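Local coordinates for protein putative Nitroreductase (Desulfovibrio desulfuricans subsp. desulfuricans str. G20, PDB 3E39) that binds flavin mononucleotide and probably works as an FMN-dependent oxidoreductase of the nitroreductase type, at residues 78-89 with 140-151; 63-71 with 124-135. All coordinates share one frame; numbering follows the deposited sequence.

Contact 1: 78-89 with 140-151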
loop_
_atom_site.group_PDB
_atom_site.type_symbol
_atom_site.label_atom_id
_atom_site.label_comp_id
_atom_site.label_asym_id
_atom_site.label_seq_id
_atom_site.Cartn_x
_atom_site.Cartn_y
_atom_site.Cartn_z
ATOM N N ALA A 78 13.774 -9.559 -15.841
ATOM C CA ALA A 78 12.864 -8.420 -15.930
ATOM C C ALA A 78 13.254 -7.490 -17.065
ATOM O O ALA A 78 14.415 -7.458 -17.470
ATOM C CB ALA A 78 12.868 -7.654 -14.614
ATOM N N LYS A 79 12.283 -6.774 -17.612
ATOM C CA LYS A 79 12.569 -5.781 -18.655
ATOM C C LYS A 79 12.768 -4.410 -18.060
ATOM O O LYS A 79 13.506 -3.580 -18.623
ATOM C CB LYS A 79 11.474 -5.746 -19.731
ATOM C CG LYS A 79 11.250 -7.100 -20.398
ATOM C CD LYS A 79 12.553 -7.787 -20.828
ATOM C CE LYS A 79 12.350 -9.267 -21.003
ATOM N NZ LYS A 79 13.624 -10.017 -21.184
ATOM N N VAL A 80 12.109 -4.160 -16.929
ATOM C CA VAL A 80 12.326 -2.913 -16.206
ATOM C C VAL A 80 12.244 -3.196 -14.701
ATOM O O VAL A 80 11.479 -4.049 -14.255
ATOM C CB VAL A 80 11.312 -1.808 -16.623
ATOM C CG1 VAL A 80 9.882 -2.212 -16.290
ATOM C CG2 VAL A 80 11.684 -0.428 -15.983
ATOM N N ILE A 81 13.082 -2.498 -13.945
ATOM C CA ILE A 81 13.094 -2.542 -12.493
ATOM C C ILE A 81 12.913 -1.090 -11.999
ATOM O O ILE A 81 13.578 -0.164 -12.503
ATOM C CB ILE A 81 14.402 -3.146 -11.957
ATOM C CG1 ILE A 81 14.469 -4.637 -12.357
ATOM C CG2 ILE A 81 14.471 -3.051 -10.428
ATOM C CD1 ILE A 81 15.792 -5.301 -12.140
ATOM N N ILE A 82 11.982 -0.880 -11.072
ATOM C CA ILE A 82 11.785 0.426 -10.465
ATOM C C ILE A 82 12.252 0.313 -8.999
ATOM O O ILE A 82 11.706 -0.463 -8.203
ATOM C CB ILE A 82 10.308 0.938 -10.550
ATOM C CG1 ILE A 82 9.872 1.147 -12.010
ATOM C CG2 ILE A 82 10.133 2.294 -9.764
ATOM C CD1 ILE A 82 8.368 1.415 -12.168
ATOM N N LEU A 83 13.310 1.037 -8.669
ATOM C CA LEU A 83 13.774 1.109 -7.300
ATOM C C LEU A 83 13.000 2.199 -6.558
ATOM O O LEU A 83 12.829 3.316 -7.073
ATOM C CB LEU A 83 15.280 1.339 -7.231
ATOM C CG LEU A 83 16.151 0.360 -8.007
ATOM C CD1 LEU A 83 17.647 0.715 -7.833
ATOM C CD2 LEU A 83 15.884 -1.055 -7.578
ATOM N N VAL A 84 12.501 1.848 -5.374
ATOM C CA VAL A 84 11.731 2.758 -4.544
ATOM C C VAL A 84 12.508 3.108 -3.274
ATOM O O VAL A 84 13.024 2.226 -2.585
ATOM C CB VAL A 84 10.401 2.098 -4.159
ATOM C CG1 VAL A 84 9.478 3.091 -3.426
ATOM C CG2 VAL A 84 9.737 1.515 -5.422
ATOM N N PHE A 85 12.539 4.401 -2.948
ATOM C CA PHE A 85 13.255 4.894 -1.787
ATOM C C PHE A 85 12.406 5.912 -1.030
ATOM O O PHE A 85 11.402 6.440 -1.532
ATOM C CB PHE A 85 14.532 5.669 -2.182
ATOM C CG PHE A 85 15.438 4.932 -3.111
ATOM C CD1 PHE A 85 15.195 4.952 -4.477
ATOM C CD2 PHE A 85 16.545 4.241 -2.633
ATOM C CE1 PHE A 85 16.005 4.266 -5.342
ATOM C CE2 PHE A 85 17.365 3.557 -3.508
ATOM C CZ PHE A 85 17.100 3.570 -4.853
ATOM N N LEU A 86 12.775 6.135 0.219
ATOM C CA LEU A 86 12.276 7.283 0.947
ATOM C C LEU A 86 13.439 8.267 1.041
ATOM O O LEU A 86 14.595 7.889 1.296
ATOM C CB LEU A 86 11.805 6.963 2.362
ATOM C CG LEU A 86 10.570 6.088 2.494
ATOM C CD1 LEU A 86 10.395 5.588 3.885
ATOM C CD2 LEU A 86 9.351 6.876 2.034
ATOM N N ASP A 87 13.121 9.526 0.803
ATOM C CA ASP A 87 14.066 10.625 0.998
ATOM C C ASP A 87 14.086 10.892 2.498
ATOM O O ASP A 87 13.090 11.305 3.097
ATOM C CB ASP A 87 13.602 11.842 0.218
ATOM C CG ASP A 87 14.511 13.059 0.405
ATOM O OD1 ASP A 87 15.196 13.182 1.428
ATOM O OD2 ASP A 87 14.488 13.931 -0.460
ATOM N N ARG A 88 15.222 10.656 3.124
ATOM C CA ARG A 88 15.342 10.838 4.577
ATOM C C ARG A 88 15.035 12.251 5.053
ATOM O O ARG A 88 14.581 12.416 6.184
ATOM C CB ARG A 88 16.718 10.391 5.079
ATOM C CG ARG A 88 16.943 8.894 4.882
ATOM C CD ARG A 88 18.273 8.405 5.457
ATOM N NE ARG A 88 18.517 6.997 5.155
ATOM C CZ ARG A 88 18.040 5.966 5.856
ATOM N NH1 ARG A 88 17.258 6.154 6.911
ATOM N NH2 ARG A 88 18.306 4.737 5.466
ATOM N N GLU A 89 15.266 13.253 4.205
ATOM C CA GLU A 89 14.947 14.638 4.580
ATOM C C GLU A 89 13.451 14.919 4.621
ATOM O O GLU A 89 13.002 15.746 5.400
ATOM C CB GLU A 89 15.643 15.631 3.637
ATOM C CG GLU A 89 17.130 15.680 3.869
ATOM C CD GLU A 89 17.443 16.048 5.316
ATOM O OE1 GLU A 89 16.895 17.083 5.781
ATOM O OE2 GLU A 89 18.195 15.296 5.988
ATOM N N PRO A 140 23.342 6.375 1.126
ATOM C CA PRO A 140 22.435 5.837 2.135
ATOM C C PRO A 140 22.105 6.833 3.251
ATOM O O PRO A 140 21.158 6.603 4.001
ATOM C CB PRO A 140 23.183 4.612 2.690
ATOM C CG PRO A 140 24.333 4.361 1.766
ATOM C CD PRO A 140 24.633 5.652 1.104
ATOM N N ALA A 141 22.870 7.919 3.376
ATOM C CA ALA A 141 22.575 8.943 4.373
ATOM C C ALA A 141 21.430 9.828 3.876
ATOM O O ALA A 141 20.793 10.547 4.657
ATOM C CB ALA A 141 23.830 9.789 4.666
ATOM N N ARG A 142 21.143 9.769 2.579
ATOM C CA ARG A 142 20.070 10.568 2.006
ATOM C C ARG A 142 18.821 9.757 1.714
ATOM O O ARG A 142 17.718 10.298 1.754
ATOM C CB ARG A 142 20.487 11.200 0.696
ATOM C CG ARG A 142 19.418 12.126 0.095
ATOM C CD ARG A 142 18.891 13.179 1.140
ATOM N NE ARG A 142 17.797 13.989 0.618
ATOM C CZ ARG A 142 17.947 14.946 -0.293
ATOM N NH1 ARG A 142 19.147 15.236 -0.803
ATOM N NH2 ARG A 142 16.885 15.615 -0.711
ATOM N N LEU A 143 19.015 8.473 1.413
ATOM C CA LEU A 143 17.914 7.627 0.968
ATOM C C LEU A 143 17.791 6.328 1.744
ATOM O O LEU A 143 18.810 5.724 2.095
ATOM C CB LEU A 143 18.179 7.296 -0.512
ATOM C CG LEU A 143 18.246 8.458 -1.534
ATOM C CD1 LEU A 143 18.870 7.946 -2.850
ATOM C CD2 LEU A 143 16.877 9.096 -1.734
ATOM N N SER A 144 16.548 5.932 2.046
ATOM C CA SER A 144 16.218 4.642 2.632
ATOM C C SER A 144 15.670 3.797 1.477
ATOM O O SER A 144 14.721 4.210 0.825
ATOM C CB SER A 144 15.159 4.777 3.729
ATOM O OG SER A 144 14.660 3.514 4.061
ATOM N N PHE A 145 16.299 2.652 1.218
ATOM C CA PHE A 145 15.936 1.778 0.136
ATOM C C PHE A 145 14.763 0.941 0.609
ATOM O O PHE A 145 14.911 0.152 1.541
ATOM C CB PHE A 145 17.163 0.947 -0.273
ATOM C CG PHE A 145 16.939 -0.011 -1.415
ATOM C CD1 PHE A 145 16.063 0.270 -2.465
ATOM C CD2 PHE A 145 17.691 -1.189 -1.482
ATOM C CE1 PHE A 145 15.885 -0.630 -3.511
ATOM C CE2 PHE A 145 17.532 -2.074 -2.548
ATOM C CZ PHE A 145 16.632 -1.791 -3.568
ATOM N N GLU A 146 13.605 1.123 -0.038
ATOM C CA GLU A 146 12.365 0.454 0.385
ATOM C C GLU A 146 11.986 -0.834 -0.351
ATOM O O GLU A 146 11.497 -1.780 0.274
ATOM C CB GLU A 146 11.204 1.435 0.266
ATOM C CG GLU A 146 11.381 2.674 1.078
ATOM C CD GLU A 146 11.311 2.387 2.560
ATOM O OE1 GLU A 146 10.245 1.925 3.043
ATOM O OE2 GLU A 146 12.331 2.612 3.226
ATOM N N ALA A 147 12.181 -0.865 -1.668
ATOM C CA ALA A 147 11.766 -2.009 -2.488
ATOM C C ALA A 147 12.265 -1.874 -3.898
ATOM O O ALA A 147 12.609 -0.775 -4.314
ATOM C CB ALA A 147 10.213 -2.041 -2.545
ATOM N N ALA A 148 12.288 -2.987 -4.636
ATOM C CA ALA A 148 12.529 -2.962 -6.079
ATOM C C ALA A 148 11.326 -3.662 -6.698
ATOM O O ALA A 148 10.904 -4.666 -6.189
ATOM C CB ALA A 148 13.809 -3.715 -6.464
ATOM N N ILE A 149 10.775 -3.133 -7.779
ATOM C CA ILE A 149 9.686 -3.786 -8.483
ATOM C C ILE A 149 10.273 -4.216 -9.808
ATOM O O ILE A 149 10.764 -3.363 -10.573
ATOM C CB ILE A 149 8.499 -2.873 -8.798
ATOM C CG1 ILE A 149 7.968 -2.227 -7.537
ATOM C CG2 ILE A 149 7.362 -3.685 -9.457
ATOM C CD1 ILE A 149 6.767 -1.380 -7.779
ATOM N N ALA A 150 10.263 -5.526 -10.043
ATOM C CA ALA A 150 10.720 -6.108 -11.301
ATOM C C ALA A 150 9.482 -6.300 -12.145
ATOM O O ALA A 150 8.466 -6.757 -11.617
ATOM C CB ALA A 150 11.411 -7.478 -11.054
ATOM N N ALA A 151 9.557 -5.978 -13.433
ATOM C CA ALA A 151 8.396 -6.050 -14.308
ATOM C C ALA A 151 8.705 -6.447 -15.753
ATOM O O ALA A 151 9.819 -6.309 -16.235
ATOM C CB ALA A 151 7.621 -4.691 -14.291
HETATM O O HOH W 1 20.079 3.824 3.751
HETATM O O HOH W 2 19.445 13.313 4.395
#
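Strands 80-87 and 143-151 run antiparallel, their axes 4.5 Å apart at closest approach and inclined at 146°, with Ile82 facing Ile149 and Leu86 facing Ser144 as hydrogen-bonded pairs. Two classic beta bulges interrupt the register. Ala151 O accepts from both Lys79 N and Val80 N, while Val84 O takes a bond from Glu146 N at 2.8 Å and a weak one from Ala147 N. On one face Leu83 directs CD2 at Ala148 CB, 3.6 Å away, and also reaches the Phe145 ring. Phe85 CE2 lies 3.7 Å from Phe145 CD1, the two ring planes inclined at 32°; Leu170 of the second subunit packs on Phe85 and Leu143. These are the two inner strands of the antiparallel sheet within this chain, at the core of the nitroreductase-family fold. On the other face, helix 94-114 covers Val84 and Ile149 and supplies His98, which bonds Glu146 OE1. The Glu146 chain, bent at chi2 (-68°), lays its carboxylate against Leu86 CD1. Glu146 OE2 accepts from Ser144 OG at 2.6 Å, so the buried carboxylate is held at both oxygens. At the far end Arg142 grips Asp87 side-on: NE gives a nearly straight bond to OD1 (2.8 Å) from above the carboxylate plane, and NH2 meets OD2 on its syn side. Glu89 N reaches OD1 from the opposite face, forming an Asx turn, and Arg51 makes a second salt bridge to OD2. The extended Arg88 chain carries its NE to Pro140 O (2.9 Å), with Ser144 CB over one face of the guanidinium and a water in its plane joining NH2 to Leu143 O.

Contact 2: 63-71 with 124-135. With FMN (flavin mononucleotide), chain E.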
loop_
_atom_site.group_PDB
_atom_site.type_symbol
_atom_site.label_atom_id
_atom_site.label_comp_id
_atom_site.label_asym_id
_atom_site.label_seq_id
_atom_site.Cartn_x
_atom_site.Cartn_y
_atom_site.Cartn_z
ATOM N N ASP A 63 23.317 -5.504 -13.554
ATOM C CA ASP A 63 24.318 -6.468 -13.124
ATOM C C ASP A 63 24.666 -6.192 -11.672
ATOM O O ASP A 63 24.912 -7.120 -10.892
ATOM C CB ASP A 63 25.590 -6.355 -13.959
ATOM C CG ASP A 63 25.454 -6.950 -15.348
ATOM O OD1 ASP A 63 24.404 -7.533 -15.704
ATOM O OD2 ASP A 63 26.456 -6.833 -16.079
ATOM N N ILE A 64 24.745 -4.911 -11.333
ATOM C CA ILE A 64 25.004 -4.500 -9.963
ATOM C C ILE A 64 23.870 -4.982 -9.069
ATOM O O ILE A 64 24.119 -5.566 -8.028
ATOM C CB ILE A 64 25.210 -2.989 -9.801
ATOM C CG1 ILE A 64 26.432 -2.530 -10.638
ATOM C CG2 ILE A 64 25.376 -2.643 -8.305
ATOM C CD1 ILE A 64 26.663 -1.030 -10.620
ATOM N N LEU A 65 22.624 -4.721 -9.466
ATOM C CA LEU A 65 21.464 -5.207 -8.715
ATOM C C LEU A 65 21.505 -6.712 -8.490
ATOM O O LEU A 65 21.312 -7.190 -7.363
ATOM C CB LEU A 65 20.148 -4.824 -9.427
ATOM C CG LEU A 65 19.812 -3.327 -9.469
ATOM C CD1 LEU A 65 18.565 -3.094 -10.327
ATOM C CD2 LEU A 65 19.600 -2.784 -8.058
ATOM N N ALA A 66 21.813 -7.448 -9.550
ATOM C CA ALA A 66 21.832 -8.919 -9.508
ATOM C C ALA A 66 22.886 -9.456 -8.562
ATOM O O ALA A 66 22.691 -10.500 -7.944
ATOM C CB ALA A 66 22.015 -9.512 -10.905
ATOM N N ALA A 67 24.007 -8.761 -8.446
ATOM C CA ALA A 67 25.075 -9.208 -7.535
ATOM C C ALA A 67 24.761 -8.978 -6.055
ATOM O O ALA A 67 25.531 -9.416 -5.208
ATOM C CB ALA A 67 26.410 -8.524 -7.878
ATOM N N HIS A 68 23.670 -8.279 -5.740
ATOM C CA HIS A 68 23.336 -7.952 -4.355
ATOM C C HIS A 68 21.966 -8.479 -3.932
ATOM O O HIS A 68 21.329 -7.926 -3.021
ATOM C CB HIS A 68 23.419 -6.435 -4.127
ATOM C CG HIS A 68 24.809 -5.873 -4.257
ATOM N ND1 HIS A 68 25.689 -5.796 -3.196
ATOM C CD2 HIS A 68 25.450 -5.335 -5.319
ATOM C CE1 HIS A 68 26.825 -5.264 -3.613
ATOM N NE2 HIS A 68 26.714 -4.990 -4.901
ATOM N N THR A 69 21.568 -9.567 -4.577
ATOM C CA THR A 69 20.335 -10.281 -4.296
ATOM C C THR A 69 20.441 -11.776 -4.591
ATOM O O THR A 69 21.168 -12.218 -5.485
ATOM C CB THR A 69 19.104 -9.714 -5.108
ATOM O OG1 THR A 69 17.901 -10.382 -4.702
ATOM C CG2 THR A 69 19.278 -9.858 -6.637
ATOM N N ARG A 70 19.732 -12.559 -3.798
ATOM C CA ARG A 70 19.578 -13.967 -4.103
ATOM C C ARG A 70 18.529 -14.209 -5.192
ATOM O O ARG A 70 18.417 -15.322 -5.709
ATOM C CB ARG A 70 19.276 -14.733 -2.833
ATOM C CG ARG A 70 20.509 -14.806 -1.939
ATOM C CD ARG A 70 20.306 -15.735 -0.764
ATOM N NE ARG A 70 21.570 -16.093 -0.106
ATOM C CZ ARG A 70 22.227 -15.315 0.757
ATOM N NH1 ARG A 70 21.788 -14.106 1.074
ATOM N NH2 ARG A 70 23.352 -15.750 1.304
ATOM N N TYR A 71 17.791 -13.157 -5.571
ATOM C CA TYR A 71 16.800 -13.260 -6.634
ATOM C C TYR A 71 17.302 -12.690 -7.956
ATOM O O TYR A 71 16.598 -11.957 -8.656
ATOM C CB TYR A 71 15.515 -12.574 -6.215
ATOM C CG TYR A 71 14.866 -13.214 -5.023
ATOM C CD1 TYR A 71 13.951 -14.247 -5.188
ATOM C CD2 TYR A 71 15.166 -12.799 -3.728
ATOM C CE1 TYR A 71 13.351 -14.843 -4.106
ATOM C CE2 TYR A 71 14.570 -13.400 -2.633
ATOM C CZ TYR A 71 13.663 -14.435 -2.851
ATOM O OH TYR A 71 13.050 -15.047 -1.814
ATOM N N GLU A 124 13.772 -8.655 -0.361
ATOM C CA GLU A 124 15.010 -9.238 0.145
ATOM C C GLU A 124 16.207 -8.390 -0.264
ATOM O O GLU A 124 17.192 -8.287 0.475
ATOM C CB GLU A 124 15.128 -10.681 -0.355
ATOM C CG GLU A 124 16.499 -11.327 -0.176
ATOM C CD GLU A 124 17.477 -11.029 -1.322
ATOM O OE1 GLU A 124 17.097 -10.351 -2.301
ATOM O OE2 GLU A 124 18.620 -11.505 -1.225
ATOM N N ILE A 125 16.100 -7.722 -1.405
ATOM C CA ILE A 125 17.189 -6.943 -1.948
ATOM C C ILE A 125 17.557 -5.759 -1.057
ATOM O O ILE A 125 18.723 -5.333 -1.031
ATOM C CB ILE A 125 16.916 -6.509 -3.433
ATOM C CG1 ILE A 125 18.191 -5.903 -4.063
ATOM C CG2 ILE A 125 15.687 -5.551 -3.576
ATOM C CD1 ILE A 125 18.146 -5.858 -5.572
ATOM N N ILE A 126 16.585 -5.237 -0.309
ATOM C CA ILE A 126 16.860 -4.070 0.534
ATOM C C ILE A 126 17.765 -4.406 1.706
ATOM O O ILE A 126 18.395 -3.500 2.269
ATOM C CB ILE A 126 15.595 -3.281 1.024
ATOM C CG1 ILE A 126 14.918 -3.979 2.204
ATOM C CG2 ILE A 126 14.622 -2.990 -0.178
ATOM C CD1 ILE A 126 13.719 -3.225 2.755
ATOM N N ASN A 127 17.864 -5.698 2.044
ATOM C CA ASN A 127 18.763 -6.140 3.123
ATOM C C ASN A 127 20.225 -5.779 2.813
ATOM O O ASN A 127 21.042 -5.675 3.728
ATOM C CB ASN A 127 18.729 -7.651 3.302
ATOM C CG ASN A 127 17.370 -8.197 3.600
ATOM O OD1 ASN A 127 16.432 -7.464 3.926
ATOM N ND2 ASN A 127 17.251 -9.525 3.515
ATOM N N GLN A 128 20.548 -5.656 1.527
ATOM C CA GLN A 128 21.890 -5.283 1.072
ATOM C C GLN A 128 22.065 -3.795 0.759
ATOM O O GLN A 128 23.027 -3.400 0.101
ATOM C CB GLN A 128 22.246 -6.123 -0.163
ATOM C CG GLN A 128 22.462 -7.609 0.081
ATOM C CD GLN A 128 21.195 -8.406 0.444
ATOM O OE1 GLN A 128 21.065 -8.903 1.571
ATOM N NE2 GLN A 128 20.253 -8.517 -0.515
ATOM N N ALA A 129 21.170 -2.953 1.260
ATOM C CA ALA A 129 21.233 -1.519 0.970
ATOM C C ALA A 129 22.583 -0.849 1.221
ATOM O O ALA A 129 23.010 -0.023 0.438
ATOM C CB ALA A 129 20.148 -0.765 1.798
ATOM N N ALA A 130 23.232 -1.167 2.333
ATOM C CA ALA A 130 24.491 -0.488 2.731
ATOM C C ALA A 130 25.613 -0.576 1.689
ATOM O O ALA A 130 26.392 0.350 1.528
ATOM C CB ALA A 130 24.988 -1.059 4.105
ATOM N N THR A 131 25.664 -1.702 1.003
ATOM C CA THR A 131 26.657 -1.967 -0.034
ATOM C C THR A 131 26.082 -1.665 -1.407
ATOM O O THR A 131 26.755 -1.074 -2.253
ATOM C CB THR A 131 27.177 -3.421 0.064
ATOM O OG1 THR A 131 26.095 -4.358 -0.025
ATOM C CG2 THR A 131 27.897 -3.624 1.397
ATOM N N LEU A 132 24.824 -2.025 -1.635
ATOM C CA LEU A 132 24.217 -1.763 -2.936
ATOM C C LEU A 132 24.079 -0.275 -3.309
ATOM O O LEU A 132 24.396 0.099 -4.429
ATOM C CB LEU A 132 22.854 -2.484 -3.034
ATOM C CG LEU A 132 22.003 -2.292 -4.297
ATOM C CD1 LEU A 132 22.738 -2.721 -5.582
ATOM C CD2 LEU A 132 20.694 -3.058 -4.105
ATOM N N LEU A 133 23.619 0.575 -2.396
ATOM C CA LEU A 133 23.402 1.980 -2.742
ATOM C C LEU A 133 24.676 2.687 -3.203
ATOM O O LEU A 133 24.678 3.307 -4.273
ATOM C CB LEU A 133 22.664 2.727 -1.618
ATOM C CG LEU A 133 21.131 2.774 -1.801
ATOM C CD1 LEU A 133 20.503 1.353 -1.926
ATOM C CD2 LEU A 133 20.432 3.604 -0.694
ATOM N N PRO A 134 25.752 2.605 -2.407
ATOM C CA PRO A 134 27.012 3.214 -2.877
ATOM C C PRO A 134 27.456 2.665 -4.261
ATOM O O PRO A 134 27.985 3.444 -5.079
ATOM C CB PRO A 134 28.010 2.833 -1.778
ATOM C CG PRO A 134 27.190 2.660 -0.566
ATOM C CD PRO A 134 25.893 2.054 -1.049
ATOM N N ALA A 135 27.186 1.379 -4.543
ATOM C CA ALA A 135 27.538 0.769 -5.836
ATOM C C ALA A 135 26.750 1.395 -6.996
ATOM O O ALA A 135 27.184 1.340 -8.155
ATOM C CB ALA A 135 27.348 -0.757 -5.810
HETATM N N1 FMN E . 8.865 -12.127 -3.857
HETATM C C2 FMN E . 10.089 -12.620 -4.261
HETATM O O2 FMN E . 10.173 -13.488 -5.114
HETATM N N3 FMN E . 11.254 -12.109 -3.731
HETATM C C4 FMN E . 11.266 -11.119 -2.775
HETATM O O4 FMN E . 12.340 -10.558 -2.495
HETATM C C4A FMN E . 10.036 -10.615 -2.341
HETATM N N5 FMN E . 10.024 -9.620 -1.393
HETATM C C5A FMN E . 8.809 -9.079 -0.960
HETATM C C6 FMN E . 8.820 -8.086 0.026
HETATM C C7 FMN E . 7.620 -7.521 0.467
HETATM C C7M FMN E . 7.628 -6.586 1.648
HETATM C C8 FMN E . 6.404 -7.985 -0.073
HETATM C C8M FMN E . 5.095 -7.373 0.366
HETATM C C9 FMN E . 6.405 -8.999 -1.035
HETATM C C9A FMN E . 7.615 -9.561 -1.495
HETATM N N10 FMN E . 7.633 -10.591 -2.475
HETATM C C10 FMN E . 8.846 -11.116 -2.898
HETATM C "C1'" FMN E . 6.385 -11.149 -3.046
HETATM C "C2'" FMN E . 5.661 -12.077 -2.067
HETATM O "O2'" FMN E . 6.322 -13.329 -1.994
HETATM C "C3'" FMN E . 4.228 -12.269 -2.536
HETATM O "O3'" FMN E . 3.586 -11.014 -2.547
HETATM C "C4'" FMN E . 3.427 -13.203 -1.630
HETATM O "O4'" FMN E . 3.997 -14.492 -1.672
HETATM C "C5'" FMN E . 1.984 -13.307 -2.062
HETATM O "O5'" FMN E . 1.887 -13.553 -3.453
HETATM P P FMN E . 1.071 -12.653 -4.495
HETATM O O1P FMN E . 1.832 -11.343 -4.631
HETATM O O2P FMN E . 0.976 -13.424 -5.801
HETATM O O3P FMN E . -0.278 -12.424 -3.868
HETATM O O HOH W 3 25.413 -7.016 -0.870
HETATM O O HOH W 4 19.236 -12.961 0.704
#
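Glu124 and Tyr71 meet beside the flavin. The backbone N of Glu124 donates to FMN O4 at 3.2 Å, while the flavin brings its N3 edge over one face of the Tyr71 ring, FMN N3 standing 3.4 Å above the ring plane, over its centre. Glu124 CG and OE1 lie at the edge of that ring, OE1 being 3.4 Å from Tyr71 CD2. The Glu124 carboxylate is turned back by a bend at chi2 (-86°) and receives two donors on its syn sides: Thr69 OG1 binds OE1 at 2.5 Å, and Arg70 N gives OE2 an almost straight bond of 3.0 Å. A water links Glu124 OE2 to Arg70 NH1. Thr69 OG1 also accepts from Tyr71 N, an ST turn that fixes the backbone at Tyr71, the N-cap residue of helix 72-77. Glu124, opening the 3-10 segment 124-127, and Tyr71, in the loop after helix 61-66, together line the pocket at the N3/O4 end of the flavin; Ser17, Arg19 and Gly123 are among the residues that complete the FMN site. Farther from the cofactor, Gln128 at the N-cap of helix 129-135 bends its side chain back to give NE2 to His68 O (2.8 Å). The His68 imidazole rests over Leu132, whose CA stands 4.3 Å from the ring centroid and only 6° off its normal, a CH-pi contact. In the ring plane a water at His68 ND1 bridges to Thr131 OG1. Leu132 CD1 fits among His68 CD2, Ile64 CG2 and Leu65 CD2, and Ala135 CB packs on Ile64 CG2 at 3.7 Å.

How the contacts relate
Contact 1 is mostly buried sheet core, whereas contact 2 is only partly buried and lies farther from the chain's centre, against one face of that sheet. They meet through Phe145, whose ring packs on Leu132, and through Ile126, which touches the backbone at Glu146 and Ala147; helix 129-135 and strand 143-152 are consecutive in the chain. Backbone hydrogen bonding dominates contact 1, with charged pairing concentrated at its more exposed end. Contact 2 depends instead on side chains, joining polar bonds at the cofactor to apolar packing between helices. Only contact 2 touches FMN within its own segments, and both reach the second subunit.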